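Local structure of putative Acetyltransferase (Lactobacillus plantarum WCFS1, 3EFA) at residues Pro55-Thr60 against Cys78-Tyr83; Ala16-Leu21 against Tyr48-Leu53; Met4-Ser9 against Arg90-Ala95; Ala20-Val25 against Phe74-Thr79. The protein is a putative N-acetyltransferase of the GNAT family that probably transfers the acetyl group of acetyl-CoA to an acceptor not yet identified. All coordinates share one frame; numbering follows the deposited sequence.

Contact 1. Residues Pro55-Thr60 against Cys78-Tyr83. With FMT (formic acid), chain C.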
# COMPACT_ATOMS: atom_id res chain seq x y z
N PRO A 55 -36.99 -1.02 -7.16
CA PRO A 55 -36.76 -2.33 -6.53
C PRO A 55 -36.33 -3.39 -7.55
O PRO A 55 -35.70 -4.39 -7.17
CB PRO A 55 -38.14 -2.69 -5.95
CG PRO A 55 -38.83 -1.36 -5.77
CD PRO A 55 -38.34 -0.49 -6.89
N ASP A 56 -36.66 -3.18 -8.81
CA ASP A 56 -36.22 -4.09 -9.87
C ASP A 56 -35.09 -3.51 -10.73
O ASP A 56 -34.83 -4.00 -11.83
CB ASP A 56 -37.39 -4.58 -10.75
CG ASP A 56 -38.13 -3.43 -11.47
OD1 ASP A 56 -37.85 -2.24 -11.20
OD2 ASP A 56 -39.01 -3.74 -12.30
N LEU A 57 -34.42 -2.47 -10.23
CA LEU A 57 -33.41 -1.78 -11.02
C LEU A 57 -32.15 -1.35 -10.24
O LEU A 57 -31.96 -0.16 -9.95
CB LEU A 57 -34.04 -0.58 -11.73
CG LEU A 57 -33.20 0.16 -12.77
CD1 LEU A 57 -32.72 -0.80 -13.86
CD2 LEU A 57 -34.00 1.31 -13.37
N PRO A 58 -31.28 -2.33 -9.92
CA PRO A 58 -29.99 -1.94 -9.34
C PRO A 58 -29.12 -1.28 -10.41
O PRO A 58 -29.16 -1.76 -11.55
CB PRO A 58 -29.38 -3.28 -8.91
CG PRO A 58 -30.00 -4.31 -9.80
CD PRO A 58 -31.36 -3.77 -10.23
N ILE A 59 -28.37 -0.22 -10.08
CA ILE A 59 -27.57 0.48 -11.09
C ILE A 59 -26.07 0.66 -10.78
O ILE A 59 -25.26 0.87 -11.70
CB ILE A 59 -28.17 1.86 -11.49
CG1 ILE A 59 -28.15 2.83 -10.31
CG2 ILE A 59 -29.59 1.71 -12.05
CD1 ILE A 59 -28.33 4.30 -10.73
N THR A 60 -25.69 0.61 -9.51
CA THR A 60 -24.28 0.70 -9.16
C THR A 60 -24.01 -0.11 -7.89
O THR A 60 -24.92 -0.32 -7.08
CB THR A 60 -23.81 2.20 -9.08
OG1 THR A 60 -22.38 2.28 -9.01
CG2 THR A 60 -24.44 2.93 -7.88
N CYS A 78 -18.49 -0.87 -9.75
CA CYS A 78 -18.99 -0.73 -11.12
C CYS A 78 -20.42 -0.19 -11.24
O CYS A 78 -21.20 -0.23 -10.28
CB CYS A 78 -18.84 -2.06 -11.90
SG CYS A 78 -19.89 -3.46 -11.38
N THR A 79 -20.75 0.30 -12.43
CA THR A 79 -22.04 0.96 -12.67
C THR A 79 -22.65 0.47 -13.98
O THR A 79 -21.94 0.34 -14.99
CB THR A 79 -21.86 2.50 -12.75
OG1 THR A 79 -21.43 3.00 -11.48
CG2 THR A 79 -23.16 3.20 -13.17
N ARG A 80 -23.95 0.21 -13.98
CA ARG A 80 -24.67 -0.19 -15.19
C ARG A 80 -24.41 0.83 -16.31
O ARG A 80 -24.43 2.05 -16.08
CB ARG A 80 -26.18 -0.33 -14.92
CG ARG A 80 -26.95 -1.03 -16.04
CD ARG A 80 -28.47 -1.06 -15.81
NE ARG A 80 -28.87 -1.87 -14.67
CZ ARG A 80 -29.61 -2.99 -14.74
NH1 ARG A 80 -30.04 -3.46 -15.91
NH2 ARG A 80 -29.93 -3.64 -13.63
N LYS A 81 -24.16 0.32 -17.52
CA LYS A 81 -23.68 1.15 -18.62
C LYS A 81 -24.54 2.37 -18.95
O LYS A 81 -24.02 3.48 -19.13
CB LYS A 81 -23.48 0.31 -19.88
CG LYS A 81 -22.49 0.96 -20.85
CD LYS A 81 -22.64 0.42 -22.26
CE LYS A 81 -21.71 1.15 -23.22
NZ LYS A 81 -22.00 0.82 -24.64
N ALA A 82 -25.85 2.19 -19.02
CA ALA A 82 -26.71 3.31 -19.39
C ALA A 82 -26.73 4.44 -18.34
O ALA A 82 -27.19 5.54 -18.63
CB ALA A 82 -28.13 2.81 -19.70
N TYR A 83 -26.22 4.17 -17.14
CA TYR A 83 -26.34 5.13 -16.04
C TYR A 83 -25.00 5.74 -15.60
O TYR A 83 -24.93 6.43 -14.58
CB TYR A 83 -27.04 4.48 -14.84
CG TYR A 83 -28.46 4.08 -15.14
CD1 TYR A 83 -29.52 4.94 -14.86
CD2 TYR A 83 -28.75 2.85 -15.73
CE1 TYR A 83 -30.83 4.58 -15.14
CE2 TYR A 83 -30.06 2.49 -16.02
CZ TYR A 83 -31.09 3.36 -15.72
OH TYR A 83 -32.39 3.00 -16.00
C FMT C . -20.33 6.10 -12.34
O1 FMT C . -21.34 6.25 -11.65
O2 FMT C . -20.24 6.45 -13.52

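Contact 2. Residues Ala16-Leu21 against Tyr48-Leu53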
# COMPACT_ATOMS: atom_id res chain seq x y z
N ALA A 16 -27.38 -11.14 -5.37
CA ALA A 16 -27.71 -11.39 -6.77
C ALA A 16 -27.55 -10.13 -7.61
O ALA A 16 -26.97 -10.17 -8.69
CB ALA A 16 -29.15 -11.98 -6.90
N ALA A 17 -28.10 -9.03 -7.12
CA ALA A 17 -27.97 -7.74 -7.78
C ALA A 17 -26.50 -7.38 -8.06
O ALA A 17 -26.14 -6.95 -9.17
CB ALA A 17 -28.65 -6.64 -6.93
N ALA A 18 -25.65 -7.57 -7.05
CA ALA A 18 -24.23 -7.25 -7.15
C ALA A 18 -23.52 -8.16 -8.18
O ALA A 18 -22.71 -7.67 -8.96
CB ALA A 18 -23.56 -7.35 -5.81
N TYR A 19 -23.83 -9.46 -8.17
CA TYR A 19 -23.22 -10.38 -9.14
C TYR A 19 -23.65 -10.05 -10.58
O TYR A 19 -22.86 -10.14 -11.52
CB TYR A 19 -23.57 -11.85 -8.82
CG TYR A 19 -22.94 -12.44 -7.57
CD1 TYR A 19 -22.31 -11.65 -6.64
CD2 TYR A 19 -23.04 -13.80 -7.31
CE1 TYR A 19 -21.75 -12.19 -5.49
CE2 TYR A 19 -22.49 -14.36 -6.15
CZ TYR A 19 -21.84 -13.54 -5.25
OH TYR A 19 -21.29 -14.07 -4.09
N ALA A 20 -24.92 -9.68 -10.75
CA ALA A 20 -25.45 -9.39 -12.08
C ALA A 20 -24.77 -8.18 -12.69
O ALA A 20 -24.42 -8.20 -13.88
CB ALA A 20 -27.02 -9.21 -12.05
N LEU A 21 -24.59 -7.13 -11.90
CA LEU A 21 -23.84 -5.95 -12.36
C LEU A 21 -22.39 -6.30 -12.75
O LEU A 21 -21.94 -5.94 -13.84
CB LEU A 21 -23.88 -4.81 -11.32
CG LEU A 21 -25.26 -4.14 -11.12
CD1 LEU A 21 -25.26 -3.07 -10.02
CD2 LEU A 21 -25.79 -3.55 -12.42
N TYR A 48 -22.46 -6.71 0.42
CA TYR A 48 -22.30 -5.84 -0.75
C TYR A 48 -23.14 -4.57 -0.60
O TYR A 48 -24.16 -4.58 0.07
CB TYR A 48 -22.66 -6.59 -2.05
CG TYR A 48 -21.92 -7.91 -2.19
CD1 TYR A 48 -20.77 -8.00 -2.97
CD2 TYR A 48 -22.35 -9.06 -1.52
CE1 TYR A 48 -20.07 -9.20 -3.10
CE2 TYR A 48 -21.65 -10.27 -1.64
CZ TYR A 48 -20.51 -10.34 -2.43
OH TYR A 48 -19.79 -11.52 -2.57
N ALA A 49 -22.68 -3.47 -1.21
CA ALA A 49 -23.44 -2.23 -1.24
C ALA A 49 -24.08 -2.06 -2.62
O ALA A 49 -23.36 -2.06 -3.62
CB ALA A 49 -22.54 -1.00 -0.90
N VAL A 50 -25.41 -1.90 -2.68
CA VAL A 50 -26.12 -1.72 -3.95
C VAL A 50 -27.07 -0.52 -3.95
O VAL A 50 -27.88 -0.37 -3.02
CB VAL A 50 -26.91 -3.03 -4.35
CG1 VAL A 50 -27.63 -2.86 -5.69
CG2 VAL A 50 -26.00 -4.23 -4.39
N LEU A 51 -26.99 0.32 -4.99
CA LEU A 51 -27.92 1.45 -5.18
C LEU A 51 -29.02 1.13 -6.21
O LEU A 51 -28.73 0.77 -7.36
CB LEU A 51 -27.17 2.74 -5.56
CG LEU A 51 -27.93 4.10 -5.57
CD1 LEU A 51 -27.02 5.31 -5.28
CD2 LEU A 51 -28.76 4.34 -6.87
N TYR A 52 -30.27 1.25 -5.79
CA TYR A 52 -31.44 0.94 -6.63
C TYR A 52 -32.25 2.21 -7.00
O TYR A 52 -32.56 3.04 -6.13
CB TYR A 52 -32.39 0.00 -5.87
CG TYR A 52 -31.82 -1.35 -5.46
CD1 TYR A 52 -32.09 -2.50 -6.21
CD2 TYR A 52 -31.06 -1.49 -4.29
CE1 TYR A 52 -31.58 -3.74 -5.83
CE2 TYR A 52 -30.55 -2.74 -3.90
CZ TYR A 52 -30.82 -3.86 -4.68
OH TYR A 52 -30.33 -5.11 -4.30
N LEU A 53 -32.59 2.37 -8.28
CA LEU A 53 -33.53 3.44 -8.64
C LEU A 53 -34.94 2.96 -8.35
O LEU A 53 -35.77 3.70 -7.83
CB LEU A 53 -33.41 3.82 -10.11
CG LEU A 53 -32.19 4.64 -10.50
CD1 LEU A 53 -32.40 5.24 -11.87
CD2 LEU A 53 -31.93 5.73 -9.47

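Contact 3. Residues Met4-Ser9 against Arg90-Ala95. With FMT (formic acid), chain E.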
# COMPACT_ATOMS: atom_id res chain seq x y z
N MSE A 4 -35.17 6.55 -4.77
CA MSE A 4 -33.90 5.86 -4.88
C MSE A 4 -33.56 5.21 -3.54
O MSE A 4 -33.79 5.81 -2.49
CB MSE A 4 -32.81 6.86 -5.28
CG MSE A 4 -31.38 6.32 -5.27
SE MSE A 4 -30.38 6.55 -3.60
CE MSE A 4 -30.23 8.48 -3.62
N LYS A 5 -33.04 3.98 -3.57
CA LYS A 5 -32.70 3.29 -2.32
C LYS A 5 -31.31 2.64 -2.33
O LYS A 5 -30.85 2.12 -3.35
CB LYS A 5 -33.75 2.23 -2.01
CG LYS A 5 -33.72 1.72 -0.59
CD LYS A 5 -34.74 0.60 -0.40
CE LYS A 5 -34.90 0.22 1.06
NZ LYS A 5 -35.72 -1.02 1.21
N ILE A 6 -30.65 2.65 -1.17
CA ILE A 6 -29.34 2.01 -1.00
C ILE A 6 -29.38 0.89 0.05
O ILE A 6 -29.91 1.08 1.14
CB ILE A 6 -28.26 3.04 -0.59
CG1 ILE A 6 -28.02 4.05 -1.73
CG2 ILE A 6 -26.95 2.34 -0.19
CD1 ILE A 6 -27.24 5.32 -1.28
N ILE A 7 -28.80 -0.27 -0.27
CA ILE A 7 -28.84 -1.44 0.61
C ILE A 7 -27.45 -2.04 0.89
O ILE A 7 -26.67 -2.29 -0.03
CB ILE A 7 -29.79 -2.54 0.04
CG1 ILE A 7 -31.24 -2.03 0.01
CG2 ILE A 7 -29.70 -3.86 0.86
CD1 ILE A 7 -32.23 -3.04 -0.48
N PHE A 8 -27.16 -2.25 2.17
CA PHE A 8 -25.92 -2.90 2.62
C PHE A 8 -26.25 -4.24 3.27
O PHE A 8 -26.81 -4.25 4.36
CB PHE A 8 -25.18 -2.04 3.67
CG PHE A 8 -24.73 -0.69 3.17
CD1 PHE A 8 -23.52 -0.56 2.48
CD2 PHE A 8 -25.47 0.45 3.45
CE1 PHE A 8 -23.09 0.71 2.03
CE2 PHE A 8 -25.05 1.72 3.01
CZ PHE A 8 -23.86 1.85 2.30
N SER A 9 -25.89 -5.36 2.65
CA SER A 9 -26.22 -6.67 3.23
C SER A 9 -25.72 -7.88 2.44
O SER A 9 -25.32 -7.75 1.28
CB SER A 9 -27.74 -6.80 3.46
OG SER A 9 -28.41 -7.26 2.29
N ARG A 90 -20.48 7.95 -7.07
CA ARG A 90 -19.99 8.88 -6.05
C ARG A 90 -20.94 8.95 -4.85
O ARG A 90 -20.49 9.01 -3.70
CB ARG A 90 -19.78 10.28 -6.67
CG ARG A 90 -18.83 11.19 -5.90
CD ARG A 90 -18.43 12.44 -6.71
NE ARG A 90 -19.58 13.08 -7.33
CZ ARG A 90 -19.73 13.28 -8.64
NH1 ARG A 90 -18.77 12.91 -9.48
NH2 ARG A 90 -20.83 13.86 -9.10
N GLN A 91 -22.24 8.93 -5.14
CA GLN A 91 -23.29 8.88 -4.13
C GLN A 91 -23.20 7.60 -3.28
O GLN A 91 -23.31 7.64 -2.05
CB GLN A 91 -24.67 8.96 -4.80
CG GLN A 91 -25.83 9.37 -3.90
CD GLN A 91 -26.28 10.82 -4.14
OE1 GLN A 91 -25.91 11.44 -5.14
NE2 GLN A 91 -27.09 11.35 -3.22
N LEU A 92 -23.01 6.46 -3.94
CA LEU A 92 -22.86 5.18 -3.24
C LEU A 92 -21.65 5.19 -2.29
O LEU A 92 -21.76 4.79 -1.12
CB LEU A 92 -22.72 4.01 -4.24
CG LEU A 92 -22.67 2.59 -3.64
CD1 LEU A 92 -23.82 2.33 -2.65
CD2 LEU A 92 -22.63 1.50 -4.70
N LEU A 93 -20.51 5.66 -2.80
CA LEU A 93 -19.29 5.69 -2.01
C LEU A 93 -19.42 6.59 -0.78
O LEU A 93 -19.01 6.19 0.33
CB LEU A 93 -18.11 6.14 -2.87
CG LEU A 93 -16.76 6.26 -2.15
CD1 LEU A 93 -16.29 4.89 -1.61
CD2 LEU A 93 -15.69 6.90 -3.06
N THR A 94 -19.98 7.78 -0.97
CA THR A 94 -20.25 8.69 0.16
C THR A 94 -21.11 7.99 1.22
O THR A 94 -20.87 8.16 2.42
CB THR A 94 -20.93 10.01 -0.30
OG1 THR A 94 -20.06 10.73 -1.18
CG2 THR A 94 -21.27 10.90 0.90
N ALA A 95 -22.09 7.20 0.80
CA ALA A 95 -22.88 6.43 1.77
C ALA A 95 -22.11 5.26 2.42
O ALA A 95 -22.27 4.99 3.61
CB ALA A 95 -24.21 5.96 1.17
C FMT E . -31.22 5.31 0.50
O1 FMT E . -30.95 6.49 0.78
O2 FMT E . -31.36 4.40 1.32

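Contact 4. Residues Ala20-Val25 against Phe74-Thr79. With FMT (formic acid), chain C.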
# COMPACT_ATOMS: atom_id res chain seq x y z
N ALA A 20 -24.92 -9.68 -10.75
CA ALA A 20 -25.45 -9.39 -12.08
C ALA A 20 -24.77 -8.18 -12.69
O ALA A 20 -24.42 -8.20 -13.88
CB ALA A 20 -27.02 -9.21 -12.05
N LEU A 21 -24.59 -7.13 -11.90
CA LEU A 21 -23.84 -5.95 -12.36
C LEU A 21 -22.39 -6.30 -12.75
O LEU A 21 -21.94 -5.94 -13.84
CB LEU A 21 -23.88 -4.81 -11.32
CG LEU A 21 -25.26 -4.14 -11.12
CD1 LEU A 21 -25.26 -3.07 -10.02
CD2 LEU A 21 -25.79 -3.55 -12.42
N ARG A 22 -21.70 -7.05 -11.89
CA ARG A 22 -20.29 -7.41 -12.15
C ARG A 22 -20.13 -8.35 -13.36
O ARG A 22 -19.18 -8.22 -14.14
CB ARG A 22 -19.62 -7.99 -10.89
CG ARG A 22 -19.63 -7.05 -9.64
CD ARG A 22 -19.37 -7.81 -8.33
NE ARG A 22 -18.21 -8.71 -8.42
CZ ARG A 22 -17.87 -9.63 -7.52
NH1 ARG A 22 -18.61 -9.82 -6.42
NH2 ARG A 22 -16.80 -10.38 -7.73
N GLN A 23 -21.07 -9.28 -13.54
CA GLN A 23 -21.03 -10.19 -14.69
C GLN A 23 -21.19 -9.40 -16.00
O GLN A 23 -20.49 -9.65 -16.98
CB GLN A 23 -22.12 -11.29 -14.58
CG GLN A 23 -22.41 -12.12 -15.86
CD GLN A 23 -21.34 -13.17 -16.19
OE1 GLN A 23 -20.60 -13.63 -15.31
NE2 GLN A 23 -21.26 -13.55 -17.46
N ALA A 24 -22.09 -8.43 -15.99
CA ALA A 24 -22.35 -7.67 -17.21
C ALA A 24 -21.18 -6.77 -17.59
O ALA A 24 -20.81 -6.71 -18.77
CB ALA A 24 -23.65 -6.85 -17.08
N VAL A 25 -20.59 -6.09 -16.60
CA VAL A 25 -19.53 -5.10 -16.82
C VAL A 25 -18.11 -5.69 -16.98
O VAL A 25 -17.44 -5.45 -17.98
CB VAL A 25 -19.51 -4.02 -15.70
CG1 VAL A 25 -18.32 -3.09 -15.85
CG2 VAL A 25 -20.81 -3.20 -15.69
N PHE A 74 -12.91 -0.78 -0.11
CA PHE A 74 -14.07 -0.85 -0.99
C PHE A 74 -13.65 -1.42 -2.35
O PHE A 74 -12.82 -0.81 -3.04
CB PHE A 74 -14.68 0.54 -1.20
CG PHE A 74 -14.97 1.29 0.08
CD1 PHE A 74 -16.08 0.98 0.86
CD2 PHE A 74 -14.13 2.34 0.48
CE1 PHE A 74 -16.36 1.69 2.03
CE2 PHE A 74 -14.40 3.06 1.65
CZ PHE A 74 -15.52 2.74 2.43
N GLY A 75 -14.19 -2.57 -2.74
CA GLY A 75 -13.82 -3.20 -4.01
C GLY A 75 -14.93 -3.58 -4.98
O GLY A 75 -16.12 -3.27 -4.76
N ARG A 76 -14.54 -4.27 -6.06
CA ARG A 76 -15.45 -4.67 -7.16
C ARG A 76 -16.49 -3.58 -7.51
O ARG A 76 -17.72 -3.82 -7.54
CB ARG A 76 -16.10 -6.03 -6.87
CG ARG A 76 -15.08 -7.17 -6.61
CD ARG A 76 -14.09 -7.32 -7.77
NE ARG A 76 -13.48 -8.65 -7.90
CZ ARG A 76 -12.29 -9.02 -7.42
NH1 ARG A 76 -11.53 -8.17 -6.73
NH2 ARG A 76 -11.84 -10.26 -7.63
N VAL A 77 -15.96 -2.39 -7.82
CA VAL A 77 -16.73 -1.16 -8.06
C VAL A 77 -17.19 -1.02 -9.51
O VAL A 77 -16.37 -1.05 -10.42
CB VAL A 77 -15.85 0.06 -7.72
CG1 VAL A 77 -16.67 1.35 -7.75
CG2 VAL A 77 -15.14 -0.14 -6.37
N CYS A 78 -18.49 -0.87 -9.75
CA CYS A 78 -18.99 -0.73 -11.12
C CYS A 78 -20.42 -0.19 -11.24
O CYS A 78 -21.20 -0.23 -10.28
CB CYS A 78 -18.84 -2.06 -11.90
SG CYS A 78 -19.89 -3.46 -11.38
N THR A 79 -20.75 0.30 -12.43
CA THR A 79 -22.04 0.96 -12.67
C THR A 79 -22.65 0.47 -13.98
O THR A 79 -21.94 0.34 -14.99
CB THR A 79 -21.86 2.50 -12.75
OG1 THR A 79 -21.43 3.00 -11.48
CG2 THR A 79 -23.16 3.20 -13.17
C FMT C . -20.33 6.10 -12.34
O1 FMT C . -21.34 6.25 -11.65
O2 FMT C . -20.24 6.45 -13.52

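Contact 1. Residues Pro55-Thr60 against Cys78-Tyr83
Leu-57 splits its methyl groups between Arg-80 and Tyr-83. CG, anti to the backbone N (chi1 -171°), carries the fork toward both: CD1 sits 3.9 Å above the plane of the Arg-80 guanidinium, over its centre, while CD2 meets Tyr-83 OH tip to tip at 3.5 Å. Arg-80 grips Pro-58 O side-on, NE at 3.1 Å and NH2 at 2.9 Å, and the oxygen lies near the guanidinium plane with both donors in the carbonyl plane, which fixes the rotation of the arginine head. At Ile-59 the branch methyl CG2 makes a CH-pi contact, 3.9 Å above the centre of the Tyr-83 ring, and the carbonyl O takes a nearly straight bond (164°) from Arg-80 N at 2.7 Å. Thr-60 closes the row as an antiparallel non-hydrogen-bonded pair with Thr-79: their OG1 atoms share a hydrogen bond of 2.7 Å in which either may be the donor, and Cys-78 O lies within reach of Thr-60 OG1. This is the open end of the hairpin of strands 57-66 and 71-79. Strand 48-52 flanks strand 57-66 through backbone bonds to Leu-51; helix 12-29 packs on Pro-58 through Ala-17, and helix 88-102 on Ile-59 through Trp-88.

Contact 2. Residues Ala16-Leu21 against Tyr48-Leu53
Tyr-48 OH has two hydrogen-bond partners: a weak bond of 3.3 Å comes from Tyr-19 OH, and the other partner is Asp-42 OD1. The two rings form an offset edge-to-face pair, planes at 86° and centroids 5.8 Å apart, with the edge of Tyr-19 turned to the face of Tyr-48. The edge atom that does the touching is Tyr-19 CE1, 3.8 Å from Tyr-48 CZ. A phenylalanine in place of Tyr-48 would probably leave Tyr-19 OH and Asp-42 OD1 without the hydroxyl that joins them. Nearer the backbone, Ala-18 CB rests 3.9 Å from Tyr-48 CB. Val-50 divides its methyls between two alanines, CG2 to Ala-18 and CG1 to Ala-17: with CG1 anti to the backbone N (chi1 -179°), that branch faces Ala-17 CB at 4.1 Å. Ala-17 CB also meets the far end of Tyr-52, 3.5 Å from its OH, a hydroxyl that is hydrogen-bonded to Asn-14 OD1. With only alanine methyls at these two points, the helix can probably approach closely; the segment axes come within 8.6 Å, the two directions 80° apart. In the GNAT sheet, strand 48-52 runs between strands 5-9 and 57-66, bonded to Ile-7 and Ser-9 on one edge and to Ile-59, Thr-60 and Leu-62 on the other, while helix 12-29 crosses the face of the sheet that carries Tyr-48 and Val-50.

Contact 3. Residues Met4-Ser9 against Arg90-Ala95
Ile-6 makes the close part of this contact, dividing its branches between Leu-92 and Ala-95. CD1 comes within 3.9 Å of Ala-95 CB; CG2, anti to the backbone N, lies 4.0 Å from Leu-92 CD1, the side chains crossing obliquely. Phe-8 continues the apolar row with the far tip of its ring: CZ is 3.8 Å from Ala-95 O and somewhat further from its CB, and the ring also stacks with Trp-99 one turn along. No hydrogen bond joins the two segments. The strand is 5-9, an outermost strand of the mixed GNAT sheet within this chain, and helix 88-102, which follows strand 71-79, carries the family's probable acetyl-CoA-binding turn at its start; the axes of the two short segments come no closer than 10.2 Å, 48° between their directions. Toward solvent the packing thins. Met-4, built as selenomethionine, brings only its terminal methyl CE near the exposed Gln-91, 4.3 Å from NE2, and leans on Leu-51 and Trp-88. Along the outer edge of the strand, Ile-6 N points away from strand 48-52 and gives a bond of 3.1 Å (162°) to O2 of a formic acid, probably from the crystallisation liquor.

Contact 4. Residues Ala20-Val25 against Phe74-Thr79
Apolar contacts centre on Cys-78. Its SG sits between the backbone N and the carbonyl carbon (chi1 68°), which brings it to 4.0 Å from Arg-22 CG and 4.2 Å from Leu-21 CB; Cys-78 CB meets Val-25 CG1 at 4.1 Å. Charged groups meet beside this patch. The aliphatic part of Arg-76 covers one face of the Arg-22 guanidinium, with Arg-76 CG 3.7 Å above its plane, offset toward the rim. The guanidinium planes stand 88° apart, and Arg-22 NH2 comes within 3.7 Å of Arg-76 NE. Salt bridges from Arg-22 to Glu-37 OE2 and Asp-42 OD1 probably offset this approach of like charges; Arg-76 NH2 bonds to the main-chain O of Glu-37. An alanine in place of Arg-22 would probably leave both carboxylates without this cation and uncover the flank of Arg-76. Turned from the helix, Thr-79 OG1, bonded chiefly to Thr-60 OG1, may also make a weak hydrogen bond of 3.3 Å with O1 of a formic acid that Gly-85 N and Gly-89 N bind. A broken strand 71-79 leading into such a glycine-rich turn is characteristic of the GNAT fold, where that turn binds the acetyl-CoA pyrophosphate; the formate probably marks it.

All four contacts reach one mixed sheet, in which strands 5-9, 48-52, 57-66 and 71-79 lie side by side in chain order. Contacts 2 and 4, with centres about 8 Å apart, place successive turns of helix 12-29 across strands 48-52 and 71-79. Contact 1, about 7 Å from contact 2 and about 9 Å from contact 4, joins strand 57-66, which lies between those two strands, to strand 71-79 and shares Cys-78 and Thr-79 with contact 4. Contact 3 brings helix 88-102 against strand 5-9, so its segments enclose the other three along the chain. Contacts 1 and 4 meet at the formate, so the probable cofactor turn begins where strand 71-79 ends, beside them.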